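Local coordinates for protein 2-hydroxyisobutyryl-CoA synthetase (Aquincola tertiaricarbonis, PDB 6HDW) that belongs to the ANL superfamily of AMP-binding enzymes, as a CoA synthetase that pairs a large AMP-binding domain with a smaller C-terminal domain, at residues L247-E252 against A270-C275; T221-I226 against A461-K466. All coordinates share one frame; numbering follows the deposited sequence.

Contact 1. Residues L247-E252 against A270-C275; sequences LFFSGE and AKVYDC. With 8LE ([[(2~{R},3~{S},4~{R},5~{R})-5-(6-aminopurin-9-yl)-3,4-bis(oxidanyl)oxolan-2-yl]methoxy-oxidanyl-phosphoryl] 2-methyl-2-oxidanyl-propanoate), chain B.
Ser250 and Cys275 lie side by side just beyond two parallel strands, and each offers a polar atom to the same ligand: Ser250 OG is hydrogen-bonded to 8LE OAF at 2.7 Å, while Cys275 O accepts from 8LE N6 at 2.8 Å. The strands, 247-249 and 271-274, are neighbours in the parallel sheet of the AMP-binding domain and form a beta-alpha-beta unit with helix 258-268. Leu247 and Phe249 alternate with Lys271, Tyr273 and, just past the strand end, Cys275 in four backbone hydrogen bonds, the straightest being Phe249 N to Tyr273 O (2.9 Å, 166° at the hydrogen). The last, Cys275 N to Phe249 O, carries the pairing into the ligand-binding turn. Leu247, Phe249 and Val272 occupy the face packed against helix 258-268. There Phe249 has CG anti to its carbonyl carbon (chi1 -47°), which swings the ring toward the neighbouring strand and brings CE2 to 3.7 Å from Val272 CG1. On the other face, Phe248 CB meets Tyr273 CB, whereas the Phe248 ring leads away to Tyr219, the residue that also hydrogen-bonds Ser250 OG. Cys275 SG sits at the ring edge, 4.2 Å from Phe248 CD2. Asp274, whose OD2 is engaged by Ser256, accepts 8LE N6 on OD1 at 3.2 Å; one water donates both to that OD1 and to Glu252 O, each at 2.7 Å.

Contact 2. Residues T221-I226 against A461-K466; sequences TPSYAI and ARTDFK. With 8LE ([[(2~{R},3~{S},4~{R},5~{R})-5-(6-aminopurin-9-yl)-3,4-bis(oxidanyl)oxolan-2-yl]methoxy-oxidanyl-phosphoryl] 2-methyl-2-oxidanyl-propanoate), chain B.
Thr221 caps the N-terminus of helix 222-234 and, with the same hydroxyl, holds a loop of the C-terminal domain. Its OG1 donates to Phe465 O at 2.7 Å, approaching from above the carbonyl plane, and accepts the capping bond from Tyr224 N at 3.2 Å. With chi1 at 62°, OG1 lies between the backbone N and the carbonyl carbon, where it reaches both Tyr224 N and the loop carbonyl. Tyr224, its CG anti to the backbone N (chi1 -168°), lays one ring face against Asp464: CB of Asp464 stands 3.6 Å from the ring centroid and 16° off its normal, a CH-pi contact. The carboxylate is turned nearly perpendicular to the ring; its OD2 is hydrogen-bonded to Gly198 N, and Tyr224 OH to Ser203 OG. The loop is shaped by an ST turn in which Thr463 OG1 receives Phe465 N at 3.0 Å; Thr463 CG2 touches Ser223 CB at 4.0 Å. A water accepts from Thr221 N and donates to Asp464 O, adding a second polar tie across the domain interface. After Phe465 the chain of Lys466 is extended beyond CG, and that CG lies over the centre of one face of the Phe465 ring. A C-terminal-domain lysine reaching the ligand phosphate is consistent with one of the two domain orientations known for ANL enzymes. Lys466 NZ donates to 8LE OAI at 3.0 Å, with weak bonds to OAD and O5'.

Contact 1 meets 8LE from the AMP-binding domain and contact 2, its centre 12 Å away, through its C-terminal segment 461-466: the first supplies partners for the adenine amino group and for the OAF hydroxyl, the second a lysine at the phosphate. Helix 222-234 leads along the chain into strand 246-249, and the two meet directly where Phe249 CZ packs 3.4 Å from Ala225 CB. Glu252 joins the contacts through its carboxylate, with OE2 in a probable hydrogen bond to Ser223 OG at 2.7 Å and OE1 accepting Ala467 N of the C-terminal domain. Nearer the ligand, Lys466 CE passes 3.2 Å from Gly251 O, so the turn of contact 1 lies alongside the lysine chain of contact 2.

Contact 1. Residues L247-E252 against A270-C275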
loop_
_atom_site.group_PDB
_atom_site.type_symbol
_atom_site.label_atom_id
_atom_site.label_comp_id
_atom_site.label_asym_id
_atom_site.label_seq_id
_atom_site.Cartn_x
_atom_site.Cartn_y
_atom_site.Cartn_z
ATOM N N LEU A 247 -0.685 -10.231 17.699
ATOM C CA LEU A 247 -1.221 -10.151 16.352
ATOM C C LEU A 247 -2.625 -9.610 16.570
ATOM O O LEU A 247 -3.330 -10.087 17.462
ATOM C CB LEU A 247 -1.280 -11.534 15.672
ATOM C CG LEU A 247 0.043 -12.259 15.436
ATOM C CD1 LEU A 247 0.310 -13.263 16.553
ATOM C CD2 LEU A 247 0.044 -12.973 14.084
ATOM N N PHE A 248 -2.997 -8.571 15.827
ATOM C CA PHE A 248 -4.320 -7.971 15.930
ATOM C C PHE A 248 -4.976 -7.984 14.566
ATOM O O PHE A 248 -4.341 -7.659 13.571
ATOM C CB PHE A 248 -4.293 -6.601 16.633
ATOM C CG PHE A 248 -3.697 -5.421 15.905
ATOM C CD1 PHE A 248 -2.318 -5.282 15.780
ATOM C CD2 PHE A 248 -4.506 -4.377 15.464
ATOM C CE1 PHE A 248 -1.764 -4.161 15.153
ATOM C CE2 PHE A 248 -3.949 -3.250 14.848
ATOM C CZ PHE A 248 -2.584 -3.158 14.685
ATOM N N PHE A 249 -6.199 -8.487 14.497
ATOM C CA PHE A 249 -6.846 -8.693 13.211
ATOM C C PHE A 249 -8.212 -8.086 13.089
ATOM O O PHE A 249 -8.921 -7.929 14.087
ATOM C CB PHE A 249 -7.001 -10.214 12.929
ATOM C CG PHE A 249 -5.811 -11.118 13.162
ATOM C CD1 PHE A 249 -4.678 -11.024 12.361
ATOM C CD2 PHE A 249 -5.858 -12.119 14.126
ATOM C CE1 PHE A 249 -3.586 -11.867 12.567
ATOM C CE2 PHE A 249 -4.771 -12.977 14.320
ATOM C CZ PHE A 249 -3.650 -12.853 13.531
ATOM N N SER A 250 -8.606 -7.847 11.822
ATOM C CA SER A 250 -9.929 -7.412 11.379
ATOM C C SER A 250 -10.179 -7.923 9.948
ATOM O O SER A 250 -9.240 -8.342 9.265
ATOM C CB SER A 250 -10.068 -5.892 11.460
ATOM O OG SER A 250 -9.437 -5.224 10.380
ATOM N N GLY A 251 -11.432 -7.889 9.513
ATOM C CA GLY A 251 -11.782 -8.233 8.145
ATOM C C GLY A 251 -12.778 -9.349 8.006
ATOM O O GLY A 251 -13.495 -9.416 7.009
ATOM N N GLU A 252 -12.811 -10.245 9.000
ATOM C CA GLU A 252 -13.643 -11.441 8.987
ATOM C C GLU A 252 -13.604 -12.099 10.368
ATOM O O GLU A 252 -12.695 -11.785 11.137
ATOM C CB GLU A 252 -13.075 -12.437 7.942
ATOM C CG GLU A 252 -11.573 -12.668 8.076
ATOM C CD GLU A 252 -10.963 -13.817 7.301
ATOM O OE1 GLU A 252 -11.588 -14.312 6.336
ATOM O OE2 GLU A 252 -9.829 -14.203 7.650
ATOM N N ALA A 270 2.304 -15.974 20.586
ATOM C CA ALA A 270 1.917 -14.593 20.876
ATOM C C ALA A 270 0.423 -14.506 21.168
ATOM O O ALA A 270 -0.281 -15.515 21.066
ATOM C CB ALA A 270 2.273 -13.704 19.682
ATOM N N LYS A 271 -0.051 -13.319 21.574
ATOM C CA LYS A 271 -1.467 -13.093 21.849
ATOM C C LYS A 271 -2.187 -12.658 20.580
ATOM O O LYS A 271 -1.568 -12.092 19.679
ATOM C CB LYS A 271 -1.659 -12.066 22.972
ATOM C CG LYS A 271 -1.479 -12.673 24.350
ATOM C CD LYS A 271 -1.633 -11.645 25.446
ATOM C CE LYS A 271 -3.008 -11.635 26.057
ATOM N NZ LYS A 271 -3.022 -10.814 27.287
ATOM N N VAL A 272 -3.492 -12.952 20.502
ATOM C CA VAL A 272 -4.330 -12.598 19.361
ATOM C C VAL A 272 -5.424 -11.637 19.807
ATOM O O VAL A 272 -6.091 -11.885 20.808
ATOM C CB VAL A 272 -4.875 -13.850 18.607
ATOM C CG1 VAL A 272 -6.068 -13.498 17.717
ATOM C CG2 VAL A 272 -3.772 -14.508 17.779
ATOM N N TYR A 273 -5.606 -10.541 19.061
ATOM C CA TYR A 273 -6.651 -9.573 19.369
ATOM C C TYR A 273 -7.600 -9.400 18.225
ATOM O O TYR A 273 -7.177 -9.269 17.073
ATOM C CB TYR A 273 -6.077 -8.213 19.808
ATOM C CG TYR A 273 -5.226 -8.307 21.049
ATOM C CD1 TYR A 273 -5.755 -8.786 22.246
ATOM C CD2 TYR A 273 -3.877 -7.970 21.020
ATOM C CE1 TYR A 273 -4.966 -8.911 23.385
ATOM C CE2 TYR A 273 -3.079 -8.086 22.158
ATOM C CZ TYR A 273 -3.631 -8.547 23.341
ATOM O OH TYR A 273 -2.857 -8.664 24.464
ATOM N N ASP A 274 -8.892 -9.371 18.561
ATOM C CA ASP A 274 -9.988 -9.146 17.634
ATOM C C ASP A 274 -10.349 -7.655 17.647
ATOM O O ASP A 274 -10.419 -7.042 18.717
ATOM C CB ASP A 274 -11.202 -9.986 18.055
ATOM C CG ASP A 274 -12.285 -10.158 17.004
ATOM O OD1 ASP A 274 -11.972 -10.041 15.797
ATOM O OD2 ASP A 274 -13.424 -10.505 17.382
ATOM N N CYS A 275 -10.537 -7.079 16.450
ATOM C CA CYS A 275 -10.980 -5.703 16.223
ATOM C C CYS A 275 -11.672 -5.619 14.867
ATOM O O CYS A 275 -11.613 -6.577 14.106
ATOM C CB CYS A 275 -9.839 -4.688 16.353
ATOM S SG CYS A 275 -8.661 -4.680 14.979
HETATM C C2 8LE B . -16.143 -10.599 12.239
HETATM C CAA 8LE B . -11.795 -2.367 7.646
HETATM C CAZ 8LE B . -12.271 -3.749 8.132
HETATM C CAB 8LE B . -13.008 -3.612 9.478
HETATM O OAF 8LE B . -11.138 -4.579 8.350
HETATM C CAS 8LE B . -13.175 -4.404 7.056
HETATM O OAD 8LE B . -12.905 -5.512 6.598
HETATM O OAQ 8LE B . -14.244 -3.659 6.649
HETATM P PBC 8LE B . -15.175 -3.928 5.320
HETATM O OAI 8LE B . -14.226 -4.215 4.073
HETATM O OAE 8LE B . -16.103 -2.792 5.120
HETATM O "O5'" 8LE B . -15.992 -5.241 5.627
HETATM C "C5'" 8LE B . -16.740 -5.232 6.836
HETATM C "C4'" 8LE B . -17.335 -6.597 7.053
HETATM O "O4'" 8LE B . -16.255 -7.529 7.312
HETATM C "C3'" 8LE B . -18.111 -6.515 8.308
HETATM O "O3'" 8LE B . -19.450 -6.110 8.006
HETATM C "C2'" 8LE B . -18.034 -7.959 8.806
HETATM O "O2'" 8LE B . -18.938 -8.855 8.091
HETATM C "C1'" 8LE B . -16.607 -8.324 8.465
HETATM N N9 8LE B . -15.679 -8.081 9.615
HETATM C C8 8LE B . -14.778 -7.103 9.767
HETATM N N7 8LE B . -14.177 -7.274 10.939
HETATM C C5 8LE B . -14.711 -8.347 11.532
HETATM C C4 8LE B . -15.648 -8.845 10.704
HETATM N N3 8LE B . -16.351 -9.958 11.019
HETATM N N1 8LE B . -15.164 -10.061 13.079
HETATM C C6 8LE B . -14.467 -8.974 12.699
HETATM N N6 8LE B . -13.527 -8.477 13.492
HETATM O O HOH W 1 -11.638 -11.717 13.654
#

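Contact 2. Residues T221-I226 against A461-K466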
loop_
_atom_site.group_PDB
_atom_site.type_symbol
_atom_site.label_atom_id
_atom_site.label_comp_id
_atom_site.label_asym_id
_atom_site.label_seq_id
_atom_site.Cartn_x
_atom_site.Cartn_y
_atom_site.Cartn_z
ATOM N N THR A 221 -5.476 -10.090 8.288
ATOM C CA THR A 221 -6.671 -10.929 8.460
ATOM C C THR A 221 -6.275 -12.202 9.224
ATOM O O THR A 221 -5.119 -12.635 9.106
ATOM C CB THR A 221 -7.337 -11.303 7.111
ATOM O OG1 THR A 221 -6.440 -12.076 6.303
ATOM C CG2 THR A 221 -7.894 -10.089 6.349
ATOM N N PRO A 222 -7.198 -12.841 9.989
ATOM C CA PRO A 222 -6.832 -14.101 10.666
ATOM C C PRO A 222 -6.403 -15.180 9.661
ATOM O O PRO A 222 -5.520 -15.977 9.971
ATOM C CB PRO A 222 -8.111 -14.489 11.420
ATOM C CG PRO A 222 -8.914 -13.220 11.517
ATOM C CD PRO A 222 -8.604 -12.474 10.260
ATOM N N SER A 223 -6.988 -15.165 8.438
ATOM C CA SER A 223 -6.655 -16.097 7.355
ATOM C C SER A 223 -5.204 -15.943 6.913
ATOM O O SER A 223 -4.541 -16.959 6.699
ATOM C CB SER A 223 -7.581 -15.899 6.158
ATOM O OG SER A 223 -8.868 -16.396 6.465
ATOM N N TYR A 224 -4.715 -14.683 6.771
ATOM C CA TYR A 224 -3.330 -14.425 6.372
ATOM C C TYR A 224 -2.330 -14.923 7.396
ATOM O O TYR A 224 -1.302 -15.456 6.995
ATOM C CB TYR A 224 -3.049 -12.951 6.010
ATOM C CG TYR A 224 -1.700 -12.763 5.333
ATOM C CD1 TYR A 224 -1.150 -13.762 4.533
ATOM C CD2 TYR A 224 -0.989 -11.578 5.472
ATOM C CE1 TYR A 224 0.076 -13.590 3.902
ATOM C CE2 TYR A 224 0.236 -11.391 4.830
ATOM C CZ TYR A 224 0.763 -12.400 4.047
ATOM O OH TYR A 224 1.961 -12.238 3.405
ATOM N N ALA A 225 -2.622 -14.769 8.698
ATOM C CA ALA A 225 -1.754 -15.269 9.769
ATOM C C ALA A 225 -1.548 -16.801 9.619
ATOM O O ALA A 225 -0.407 -17.259 9.670
ATOM C CB ALA A 225 -2.352 -14.942 11.119
ATOM N N ILE A 226 -2.629 -17.565 9.338
ATOM C CA ILE A 226 -2.544 -19.015 9.112
ATOM C C ILE A 226 -1.683 -19.314 7.863
ATOM O O ILE A 226 -0.714 -20.070 7.971
ATOM C CB ILE A 226 -3.934 -19.727 9.101
ATOM C CG1 ILE A 226 -4.555 -19.737 10.508
ATOM C CG2 ILE A 226 -3.834 -21.173 8.578
ATOM C CD1 ILE A 226 -5.985 -19.281 10.540
ATOM N N ALA A 461 -6.813 -23.091 -2.364
ATOM C CA ALA A 461 -6.146 -21.795 -2.389
ATOM C C ALA A 461 -6.218 -21.100 -1.028
ATOM O O ALA A 461 -7.289 -21.038 -0.409
ATOM C CB ALA A 461 -6.766 -20.906 -3.463
ATOM N N ARG A 462 -5.056 -20.635 -0.549
ATOM C CA ARG A 462 -4.920 -19.855 0.687
ATOM C C ARG A 462 -5.039 -18.352 0.290
ATOM O O ARG A 462 -4.930 -18.029 -0.901
ATOM C CB ARG A 462 -3.569 -20.143 1.391
ATOM C CG ARG A 462 -3.266 -21.623 1.740
ATOM C CD ARG A 462 -4.212 -22.207 2.775
ATOM N NE ARG A 462 -3.767 -23.475 3.374
ATOM C CZ ARG A 462 -4.002 -24.689 2.878
ATOM N NH1 ARG A 462 -4.615 -24.831 1.711
ATOM N NH2 ARG A 462 -3.600 -25.770 3.533
ATOM N N THR A 463 -5.275 -17.449 1.269
ATOM C CA THR A 463 -5.426 -16.001 1.012
ATOM C C THR A 463 -4.697 -15.100 2.024
ATOM O O THR A 463 -4.546 -15.468 3.189
ATOM C CB THR A 463 -6.927 -15.598 0.897
ATOM O OG1 THR A 463 -7.026 -14.222 0.494
ATOM C CG2 THR A 463 -7.718 -15.814 2.196
ATOM N N ASP A 464 -4.293 -13.897 1.561
ATOM C CA ASP A 464 -3.690 -12.835 2.373
ATOM C C ASP A 464 -4.743 -11.774 2.729
ATOM O O ASP A 464 -4.429 -10.748 3.345
ATOM C CB ASP A 464 -2.452 -12.207 1.697
ATOM C CG ASP A 464 -2.613 -11.700 0.277
ATOM O OD1 ASP A 464 -3.766 -11.500 -0.160
ATOM O OD2 ASP A 464 -1.584 -11.509 -0.400
ATOM N N PHE A 465 -6.000 -12.042 2.324
ATOM C CA PHE A 465 -7.171 -11.200 2.550
ATOM C C PHE A 465 -8.264 -12.024 3.269
ATOM O O PHE A 465 -7.929 -12.790 4.169
ATOM C CB PHE A 465 -7.644 -10.551 1.226
ATOM C CG PHE A 465 -8.622 -9.395 1.356
ATOM C CD1 PHE A 465 -8.317 -8.286 2.137
ATOM C CD2 PHE A 465 -9.837 -9.410 0.675
ATOM C CE1 PHE A 465 -9.216 -7.223 2.255
ATOM C CE2 PHE A 465 -10.739 -8.345 0.798
ATOM C CZ PHE A 465 -10.418 -7.260 1.586
ATOM N N LYS A 466 -9.540 -11.861 2.899
ATOM C CA LYS A 466 -10.689 -12.523 3.504
ATOM C C LYS A 466 -10.974 -13.868 2.830
ATOM O O LYS A 466 -11.098 -13.935 1.600
ATOM C CB LYS A 466 -11.944 -11.625 3.397
ATOM C CG LYS A 466 -11.793 -10.233 4.009
ATOM C CD LYS A 466 -13.016 -9.370 3.702
ATOM C CE LYS A 466 -12.866 -7.955 4.217
ATOM N NZ LYS A 466 -14.125 -7.186 4.051
HETATM C C2 8LE B . -16.143 -10.599 12.239
HETATM C CAA 8LE B . -11.795 -2.367 7.646
HETATM C CAZ 8LE B . -12.271 -3.749 8.132
HETATM C CAB 8LE B . -13.008 -3.612 9.478
HETATM O OAF 8LE B . -11.138 -4.579 8.350
HETATM C CAS 8LE B . -13.175 -4.404 7.056
HETATM O OAD 8LE B . -12.905 -5.512 6.598
HETATM O OAQ 8LE B . -14.244 -3.659 6.649
HETATM P PBC 8LE B . -15.175 -3.928 5.320
HETATM O OAI 8LE B . -14.226 -4.215 4.073
HETATM O OAE 8LE B . -16.103 -2.792 5.120
HETATM O "O5'" 8LE B . -15.992 -5.241 5.627
HETATM C "C5'" 8LE B . -16.740 -5.232 6.836
HETATM C "C4'" 8LE B . -17.335 -6.597 7.053
HETATM O "O4'" 8LE B . -16.255 -7.529 7.312
HETATM C "C3'" 8LE B . -18.111 -6.515 8.308
HETATM O "O3'" 8LE B . -19.450 -6.110 8.006
HETATM C "C2'" 8LE B . -18.034 -7.959 8.806
HETATM O "O2'" 8LE B . -18.938 -8.855 8.091
HETATM C "C1'" 8LE B . -16.607 -8.324 8.465
HETATM N N9 8LE B . -15.679 -8.081 9.615
HETATM C C8 8LE B . -14.778 -7.103 9.767
HETATM N N7 8LE B . -14.177 -7.274 10.939
HETATM C C5 8LE B . -14.711 -8.347 11.532
HETATM C C4 8LE B . -15.648 -8.845 10.704
HETATM N N3 8LE B . -16.351 -9.958 11.019
HETATM N N1 8LE B . -15.164 -10.061 13.079
HETATM C C6 8LE B . -14.467 -8.974 12.699
HETATM N N6 8LE B . -13.527 -8.477 13.492
HETATM O O HOH W 2 -3.959 -9.564 5.761
#